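Side-chain contacts in phage-related protein (Bordetella bronchiseptica RB50, PDB 3BJQ), which probably serves as a major capsid protein of a phage or prophage, associating with copies of itself to build the shell: residues L34-P39 against G248-N253; E53-Y58 against I173-N178. One frame throughout, in Å; residues are numbered along the deposited sequence.

Interaction 1: L34-P39 against G248-N253; sequences LFPVAP and GYVSDN
Pro36 and Val250 meet where the lead-in to strand 37-40 of a mixed sheet runs beside the loop that leaves strand 245-248 of a six-stranded mixed sheet, in a chain of the phage major capsid protein E family. The loop then runs on to strand 264-269, the parallel neighbour of 37-40, so the contact sits at the junction of the two sheets.

The apolar part is small, with 128 Å² buried in all, of which Val250 contributes nearly half. Its methyl CG1 lies 3.6 Å from Pro36 CD and equally close to CG, resting against the CG-CD edge of the pyrrolidine ring. With CG1 anti to the backbone N (chi1 -175°), the valine directs that methyl at the proline, and CG2 is turned toward the chain at Leu34, reaching 4.1 Å from Leu34 CA.

A second group of contacts sets methyls against backbone. Leu34 O lies 3.8 Å from Val250 CG1 and 4.0 Å from Val250 CG2, so both branches border this carbonyl. The Leu34 CB leaves the backbone away from the loop, and the side chain packs on Ala131 of helix 105-131.

No hydrogen bond joins the segments; polar links run to their surroundings. Pro36 and Ala38 pair with Thr266 through the backbone, and Ser251 N donates to Ser262 OG. Beyond Val250 the loop is shaped by an ST turn: Asn253 N donates to Ser251 OG at 3.1 Å, with an N-H...O angle of 161°.

Interaction 2: E53-Y58 against I173-N178; sequences EAFRLY and IGMEPN
Phe55, on the short helix 52-58, lays one face of its ring against Ile173, the last residue of helix 158-173. The methyl Ile173 CG2 stands 3.6 Å from the Phe55 ring centroid and 18° off the ring normal, which defines a CH-pi contact. It is displaced toward the CG-CD2 side, and Phe55 CD2 to Ile173 CG2 measures 3.5 Å. The two side chains run alongside each other in the same direction, and Ile173 CD1 approaches the far rim, 4.1 Å from Phe55 CE1.

Met175, present as selenomethionine, follows Gly174, whose positive phi turns the chain out of the helix. The bend at its end (chi3 -60°) lets one side chain serve two rings. Met175 CE meets the edge of the phenylalanine, 3.9 Å from Phe55 CD1. Met175 SE comes to the Tyr58 edge, 4.2 Å from Tyr58 CE2, and the line from SE to the ring centroid is 87° off the ring normal, a Met-aromatic contact made almost in the ring plane.

Tyr58 OH hydrogen-bonds to Glu260, and its ring makes a cation-pi contact with Arg117 of the second subunit.

With no hydrogen bond across them, the contact between these two segments rests on dispersion and weak CH-pi and Met-aromatic terms, so it should depend on close shape matching more than on charge.

The two contacts have centres about 14 Å apart and are nested along the chain: 34-39, 53-58, 173-178, then 248-253, so interaction 2 lies inside the loop closed by interaction 1. They join directly where 173-178 runs into strand 179-183 beside its antiparallel neighbour 245-248: Asn178 N probably hydrogen-bonds to Gly248 O at 3.0 Å, and Asn178 ND2 to Val250 O at 2.8 Å. Glu260 gives a second connection, accepting from Asn253 ND2 and Tyr58 OH. The N-terminal strand 37-40 and helix 52-58 are thus tied to the ends of the two central strands of the six-stranded sheet. Both contacts also touch the second subunit, placing this region near an assembly interface.

Interaction 1: L34-P39 against G248-N253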
ATOM      1  N   LEU E  34      -2.769  15.935  38.217  1.00 29.24           N
ATOM      2  CA  LEU E  34      -3.549  16.991  38.858  1.00 30.00           C
ATOM      3  C   LEU E  34      -3.867  18.099  37.852  1.00 29.65           C
ATOM      4  O   LEU E  34      -4.927  18.711  37.927  1.00 29.47           O
ATOM      5  CB  LEU E  34      -2.780  17.610  40.035  1.00 27.19           C
ATOM      6  CG  LEU E  34      -2.649  16.794  41.326  1.00 34.13           C
ATOM      7  CD1 LEU E  34      -1.680  15.628  41.139  1.00 34.08           C
ATOM      8  CD2 LEU E  34      -2.205  17.702  42.455  1.00 30.59           C
ATOM      9  N   PHE E  35      -2.943  18.326  36.915  1.00 28.83           N
ATOM     10  CA  PHE E  35      -3.037  19.408  35.949  1.00 28.80           C
ATOM     11  C   PHE E  35      -2.823  18.886  34.545  1.00 29.02           C
ATOM     12  O   PHE E  35      -1.758  19.150  33.944  1.00 30.50           O
ATOM     13  CB  PHE E  35      -1.941  20.438  36.243  1.00 27.86           C
ATOM     14  CG  PHE E  35      -2.067  21.127  37.571  1.00 28.78           C
ATOM     15  CD1 PHE E  35      -1.462  20.610  38.700  1.00 31.84           C
ATOM     16  CD2 PHE E  35      -2.737  22.328  37.682  1.00 30.13           C
ATOM     17  CE1 PHE E  35      -1.551  21.262  39.912  1.00 29.63           C
ATOM     18  CE2 PHE E  35      -2.836  22.987  38.890  1.00 29.15           C
ATOM     19  CZ  PHE E  35      -2.237  22.450  40.012  1.00 30.86           C
ATOM     20  N   PRO E  36      -3.827  18.176  33.979  1.00 28.65           N
ATOM     21  CA  PRO E  36      -3.655  17.633  32.639  1.00 28.51           C
ATOM     22  C   PRO E  36      -3.355  18.675  31.572  1.00 27.70           C
ATOM     23  O   PRO E  36      -3.845  19.805  31.623  1.00 26.55           O
ATOM     24  CB  PRO E  36      -4.998  16.935  32.369  1.00 28.44           C
ATOM     25  CG  PRO E  36      -5.491  16.623  33.672  1.00 30.74           C
ATOM     26  CD  PRO E  36      -5.144  17.815  34.504  1.00 27.35           C
ATOM     27  N   VAL E  37      -2.535  18.283  30.612  1.00 29.22           N
ATOM     28  CA  VAL E  37      -2.136  19.159  29.534  1.00 28.57           C
ATOM     29  C   VAL E  37      -3.283  19.431  28.551  1.00 30.76           C
ATOM     30  O   VAL E  37      -3.915  18.520  28.039  1.00 30.76           O
ATOM     31  CB  VAL E  37      -0.857  18.644  28.816  1.00 31.58           C
ATOM     32  CG1 VAL E  37      -0.480  19.571  27.665  1.00 30.77           C
ATOM     33  CG2 VAL E  37       0.290  18.539  29.809  1.00 30.41           C
ATOM     34  N   ALA E  38      -3.567  20.716  28.340  1.00 29.75           N
ATOM     35  CA  ALA E  38      -4.649  21.134  27.499  1.00 29.93           C
ATOM     36  C   ALA E  38      -4.139  22.302  26.649  1.00 30.81           C
ATOM     37  O   ALA E  38      -3.413  23.150  27.166  1.00 31.22           O
ATOM     38  CB  ALA E  38      -5.802  21.569  28.360  1.00 30.05           C
ATOM     39  N   PRO E  39      -4.489  22.343  25.345  1.00 32.02           N
ATOM     40  CA  PRO E  39      -3.947  23.379  24.466  1.00 33.44           C
ATOM     41  C   PRO E  39      -4.586  24.766  24.594  1.00 33.14           C
ATOM     42  O   PRO E  39      -5.807  24.901  24.763  1.00 33.31           O
ATOM     43  CB  PRO E  39      -4.196  22.799  23.073  1.00 35.32           C
ATOM     44  CG  PRO E  39      -5.468  22.040  23.256  1.00 34.29           C
ATOM     45  CD  PRO E  39      -5.369  21.423  24.604  1.00 34.81           C
ATOM     46  N   GLY E 248      -8.799  15.586  44.727  1.00 31.04           N
ATOM     47  CA  GLY E 248      -9.462  16.434  43.756  1.00 31.81           C
ATOM     48  C   GLY E 248     -10.253  15.675  42.735  1.00 31.15           C
ATOM     49  O   GLY E 248     -10.093  14.462  42.577  1.00 30.07           O
ATOM     50  N   TYR E 249     -11.165  16.398  42.100  1.00 32.40           N
ATOM     51  CA  TYR E 249     -11.813  15.935  40.884  1.00 31.63           C
ATOM     52  C   TYR E 249     -10.990  16.520  39.740  1.00 31.78           C
ATOM     53  O   TYR E 249     -10.908  17.738  39.585  1.00 32.04           O
ATOM     54  CB  TYR E 249     -13.278  16.374  40.755  1.00 33.24           C
ATOM     55  CG  TYR E 249     -13.788  16.047  39.383  1.00 29.36           C
ATOM     56  CD1 TYR E 249     -14.124  14.756  39.050  1.00 28.93           C
ATOM     57  CD2 TYR E 249     -13.860  17.020  38.388  1.00 29.29           C
ATOM     58  CE1 TYR E 249     -14.551  14.433  37.765  1.00 31.45           C
ATOM     59  CE2 TYR E 249     -14.278  16.705  37.098  1.00 28.89           C
ATOM     60  CZ  TYR E 249     -14.640  15.412  36.795  1.00 30.13           C
ATOM     61  OH  TYR E 249     -15.074  15.082  35.520  1.00 31.86           O
ATOM     62  N   VAL E 250     -10.357  15.624  38.978  1.00 32.36           N
ATOM     63  CA  VAL E 250      -9.566  15.962  37.785  1.00 31.74           C
ATOM     64  C   VAL E 250     -10.234  15.227  36.644  1.00 32.71           C
ATOM     65  O   VAL E 250     -10.443  13.991  36.706  1.00 31.97           O
ATOM     66  CB  VAL E 250      -8.108  15.491  37.935  1.00 31.30           C
ATOM     67  CG1 VAL E 250      -7.228  15.940  36.742  1.00 32.86           C
ATOM     68  CG2 VAL E 250      -7.519  16.020  39.229  1.00 31.55           C
ATOM     69  N   SER E 251     -10.655  15.967  35.630  1.00 33.91           N
ATOM     70  CA  SER E 251     -11.332  15.327  34.515  1.00 35.14           C
ATOM     71  C   SER E 251     -10.484  14.194  33.906  1.00 35.10           C
ATOM     72  O   SER E 251      -9.292  14.365  33.642  1.00 34.20           O
ATOM     73  CB  SER E 251     -11.684  16.345  33.430  1.00 37.66           C
ATOM     74  OG  SER E 251     -12.187  15.675  32.304  1.00 39.86           O
ATOM     75  N   ASP E 252     -11.144  13.059  33.681  1.00 35.63           N
ATOM     76  CA  ASP E 252     -10.563  11.887  33.038  1.00 36.82           C
ATOM     77  C   ASP E 252     -10.599  11.988  31.502  1.00 34.50           C
ATOM     78  O   ASP E 252     -10.289  11.040  30.834  1.00 35.00           O
ATOM     79  CB  ASP E 252     -11.326  10.611  33.448  1.00 35.18           C
ATOM     80  CG  ASP E 252     -10.960  10.105  34.845  1.00 44.29           C
ATOM     81  OD1 ASP E 252      -9.914  10.501  35.394  1.00 41.15           O
ATOM     82  OD2 ASP E 252     -11.730   9.282  35.393  1.00 45.41           O
ATOM     83  N   ASN E 253     -11.009  13.123  30.957  1.00 35.03           N
ATOM     84  CA  ASN E 253     -11.114  13.321  29.524  1.00 34.27           C
ATOM     85  C   ASN E 253      -9.767  12.981  28.862  1.00 34.44           C
ATOM     86  O   ASN E 253      -8.732  13.489  29.274  1.00 35.69           O
ATOM     87  CB  ASN E 253     -11.503  14.780  29.259  1.00 33.98           C
ATOM     88  CG  ASN E 253     -12.123  15.014  27.872  1.00 37.32           C
ATOM     89  OD1 ASN E 253     -11.843  14.311  26.907  1.00 36.04           O
ATOM     90  ND2 ASN E 253     -12.934  16.062  27.774  1.00 31.45           N
TER

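Interaction 2: E53-Y58 against I173-N178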
ATOM      1  N   GLU E  53     -21.182  27.884  40.508  1.00 40.45           N
ATOM      2  CA  GLU E  53     -22.144  27.965  39.411  1.00 42.03           C
ATOM      3  C   GLU E  53     -21.719  27.131  38.193  1.00 39.96           C
ATOM      4  O   GLU E  53     -22.540  26.468  37.581  1.00 39.34           O
ATOM      5  CB  GLU E  53     -22.311  29.410  38.970  1.00 41.82           C
ATOM      6  CG  GLU E  53     -23.277  29.579  37.790  1.00 53.30           C
ATOM      7  CD  GLU E  53     -23.017  30.836  36.949  1.00 52.35           C
ATOM      8  OE1 GLU E  53     -21.839  31.246  36.804  1.00 67.17           O
ATOM      9  OE2 GLU E  53     -24.002  31.395  36.406  1.00 70.84           O
ATOM     10  N   ALA E  54     -20.441  27.196  37.846  1.00 38.14           N
ATOM     11  CA  ALA E  54     -19.883  26.434  36.713  1.00 37.36           C
ATOM     12  C   ALA E  54     -20.099  24.940  36.859  1.00 36.43           C
ATOM     13  O   ALA E  54     -20.550  24.272  35.924  1.00 34.32           O
ATOM     14  CB  ALA E  54     -18.383  26.718  36.563  1.00 36.48           C
ATOM     15  N   PHE E  55     -19.781  24.412  38.038  1.00 35.92           N
ATOM     16  CA  PHE E  55     -19.971  22.978  38.275  1.00 35.27           C
ATOM     17  C   PHE E  55     -21.443  22.622  38.345  1.00 36.57           C
ATOM     18  O   PHE E  55     -21.824  21.558  37.901  1.00 37.32           O
ATOM     19  CB  PHE E  55     -19.243  22.482  39.521  1.00 33.95           C
ATOM     20  CG  PHE E  55     -17.760  22.299  39.326  1.00 31.75           C
ATOM     21  CD1 PHE E  55     -17.272  21.170  38.714  1.00 32.91           C
ATOM     22  CD2 PHE E  55     -16.862  23.248  39.768  1.00 32.94           C
ATOM     23  CE1 PHE E  55     -15.898  20.982  38.538  1.00 32.71           C
ATOM     24  CE2 PHE E  55     -15.493  23.069  39.604  1.00 33.61           C
ATOM     25  CZ  PHE E  55     -15.016  21.923  38.988  1.00 28.59           C
ATOM     26  N   ARG E  56     -22.270  23.505  38.888  1.00 37.81           N
ATOM     27  CA  ARG E  56     -23.704  23.250  38.913  1.00 39.37           C
ATOM     28  C   ARG E  56     -24.251  23.171  37.480  1.00 39.90           C
ATOM     29  O   ARG E  56     -25.005  22.256  37.154  1.00 40.79           O
ATOM     30  CB  ARG E  56     -24.447  24.337  39.672  1.00 40.88           C
ATOM     31  CG  ARG E  56     -25.905  23.989  39.815  1.00 43.76           C
ATOM     32  CD  ARG E  56     -26.610  24.875  40.781  1.00 45.02           C
ATOM     33  NE  ARG E  56     -27.896  24.290  41.143  1.00 48.17           N
ATOM     34  CZ  ARG E  56     -28.048  23.255  41.970  1.00 53.01           C
ATOM     35  NH1 ARG E  56     -26.991  22.672  42.544  1.00 55.82           N
ATOM     36  NH2 ARG E  56     -29.265  22.806  42.234  1.00 55.71           N
ATOM     37  N   LEU E  57     -23.889  24.151  36.659  1.00 38.30           N
ATOM     38  CA  LEU E  57     -24.301  24.207  35.243  1.00 39.69           C
ATOM     39  C   LEU E  57     -23.807  22.982  34.460  1.00 37.56           C
ATOM     40  O   LEU E  57     -24.535  22.412  33.655  1.00 38.46           O
ATOM     41  CB  LEU E  57     -23.740  25.471  34.570  1.00 38.99           C
ATOM     42  CG  LEU E  57     -24.617  26.064  33.467  1.00 45.57           C
ATOM     43  CD1 LEU E  57     -25.791  26.783  34.104  1.00 45.80           C
ATOM     44  CD2 LEU E  57     -23.854  27.023  32.559  1.00 44.06           C
ATOM     45  N   TYR E  58     -22.573  22.585  34.728  1.00 34.46           N
ATOM     46  CA  TYR E  58     -21.963  21.429  34.106  1.00 35.48           C
ATOM     47  C   TYR E  58     -22.795  20.174  34.327  1.00 36.11           C
ATOM     48  O   TYR E  58     -22.917  19.368  33.417  1.00 36.72           O
ATOM     49  CB  TYR E  58     -20.558  21.227  34.665  1.00 34.16           C
ATOM     50  CG  TYR E  58     -19.685  20.180  34.001  1.00 34.00           C
ATOM     51  CD1 TYR E  58     -19.283  20.296  32.669  1.00 33.02           C
ATOM     52  CD2 TYR E  58     -19.182  19.124  34.732  1.00 32.15           C
ATOM     53  CE1 TYR E  58     -18.442  19.343  32.086  1.00 33.56           C
ATOM     54  CE2 TYR E  58     -18.326  18.171  34.166  1.00 32.04           C
ATOM     55  CZ  TYR E  58     -17.972  18.274  32.853  1.00 35.91           C
ATOM     56  OH  TYR E  58     -17.119  17.320  32.337  1.00 36.17           O
ATOM     57  N   ILE E 173     -19.352  20.268  44.116  1.00 40.63           N
ATOM     58  CA  ILE E 173     -19.392  20.144  42.663  1.00 38.84           C
ATOM     59  C   ILE E 173     -20.283  19.030  42.144  1.00 39.02           C
ATOM     60  O   ILE E 173     -20.524  18.938  40.946  1.00 38.87           O
ATOM     61  CB  ILE E 173     -17.955  20.008  42.078  1.00 37.04           C
ATOM     62  CG1 ILE E 173     -17.303  18.672  42.441  1.00 35.93           C
ATOM     63  CG2 ILE E 173     -17.076  21.153  42.565  1.00 35.09           C
ATOM     64  CD1 ILE E 173     -15.933  18.435  41.738  1.00 34.56           C
ATOM     65  N   GLY E 174     -20.806  18.199  43.036  1.00 41.31           N
ATOM     66  CA  GLY E 174     -21.746  17.132  42.617  1.00 42.96           C
ATOM     67  C   GLY E 174     -21.127  15.950  41.888  1.00 44.83           C
ATOM     68  O   GLY E 174     -21.799  15.220  41.110  1.00 44.12           O
HETATM   69  N   MSE E 175     -19.828  15.775  42.129  1.00 44.34           N
HETATM   70  CA  MSE E 175     -19.073  14.637  41.636  1.00 43.15           C
HETATM   71  C   MSE E 175     -18.091  14.218  42.701  1.00 42.96           C
HETATM   72  O   MSE E 175     -17.615  15.051  43.480  1.00 42.53           O
HETATM   73  CB  MSE E 175     -18.291  14.970  40.359  1.00 43.06           C
HETATM   74  CG  MSE E 175     -19.173  15.221  39.189  1.00 45.40           C
HETATM   75 SE   MSE E 175     -18.277  15.856  37.646  0.75 41.75          SE
HETATM   76  CE  MSE E 175     -17.605  17.354  38.303  1.00 25.78           C
ATOM     77  N   GLU E 176     -17.788  12.920  42.717  1.00 44.55           N
ATOM     78  CA  GLU E 176     -16.796  12.365  43.643  1.00 44.51           C
ATOM     79  C   GLU E 176     -15.419  12.770  43.157  1.00 41.74           C
ATOM     80  O   GLU E 176     -15.177  12.777  41.940  1.00 41.47           O
ATOM     81  CB  GLU E 176     -16.868  10.823  43.675  1.00 44.74           C
ATOM     82  CG  GLU E 176     -18.195  10.249  44.218  1.00 51.68           C
ATOM     83  CD  GLU E 176     -18.426  10.504  45.727  1.00 56.05           C
ATOM     84  OE1 GLU E 176     -17.475  10.362  46.538  1.00 60.05           O
ATOM     85  OE2 GLU E 176     -19.572  10.843  46.092  1.00 57.88           O
ATOM     86  N   PRO E 177     -14.515  13.121  44.090  1.00 39.67           N
ATOM     87  CA  PRO E 177     -13.136  13.318  43.655  1.00 37.99           C
ATOM     88  C   PRO E 177     -12.594  11.990  43.142  1.00 36.10           C
ATOM     89  O   PRO E 177     -12.999  10.941  43.634  1.00 35.34           O
ATOM     90  CB  PRO E 177     -12.418  13.762  44.930  1.00 36.65           C
ATOM     91  CG  PRO E 177     -13.250  13.319  46.035  1.00 40.91           C
ATOM     92  CD  PRO E 177     -14.668  13.332  45.539  1.00 39.11           C
ATOM     93  N   ASN E 178     -11.724  12.037  42.138  1.00 34.58           N
ATOM     94  CA  ASN E 178     -11.180  10.824  41.534  1.00 33.39           C
ATOM     95  C   ASN E 178      -9.658  10.723  41.566  1.00 33.64           C
ATOM     96  O   ASN E 178      -9.087   9.770  41.016  1.00 33.21           O
ATOM     97  CB  ASN E 178     -11.690  10.683  40.094  1.00 35.37           C
ATOM     98  CG  ASN E 178     -11.358  11.876  39.246  1.00 28.86           C
ATOM     99  OD1 ASN E 178     -10.742  12.833  39.717  1.00 35.19           O
ATOM    100  ND2 ASN E 178     -11.755  11.829  37.986  1.00 32.98           N
TER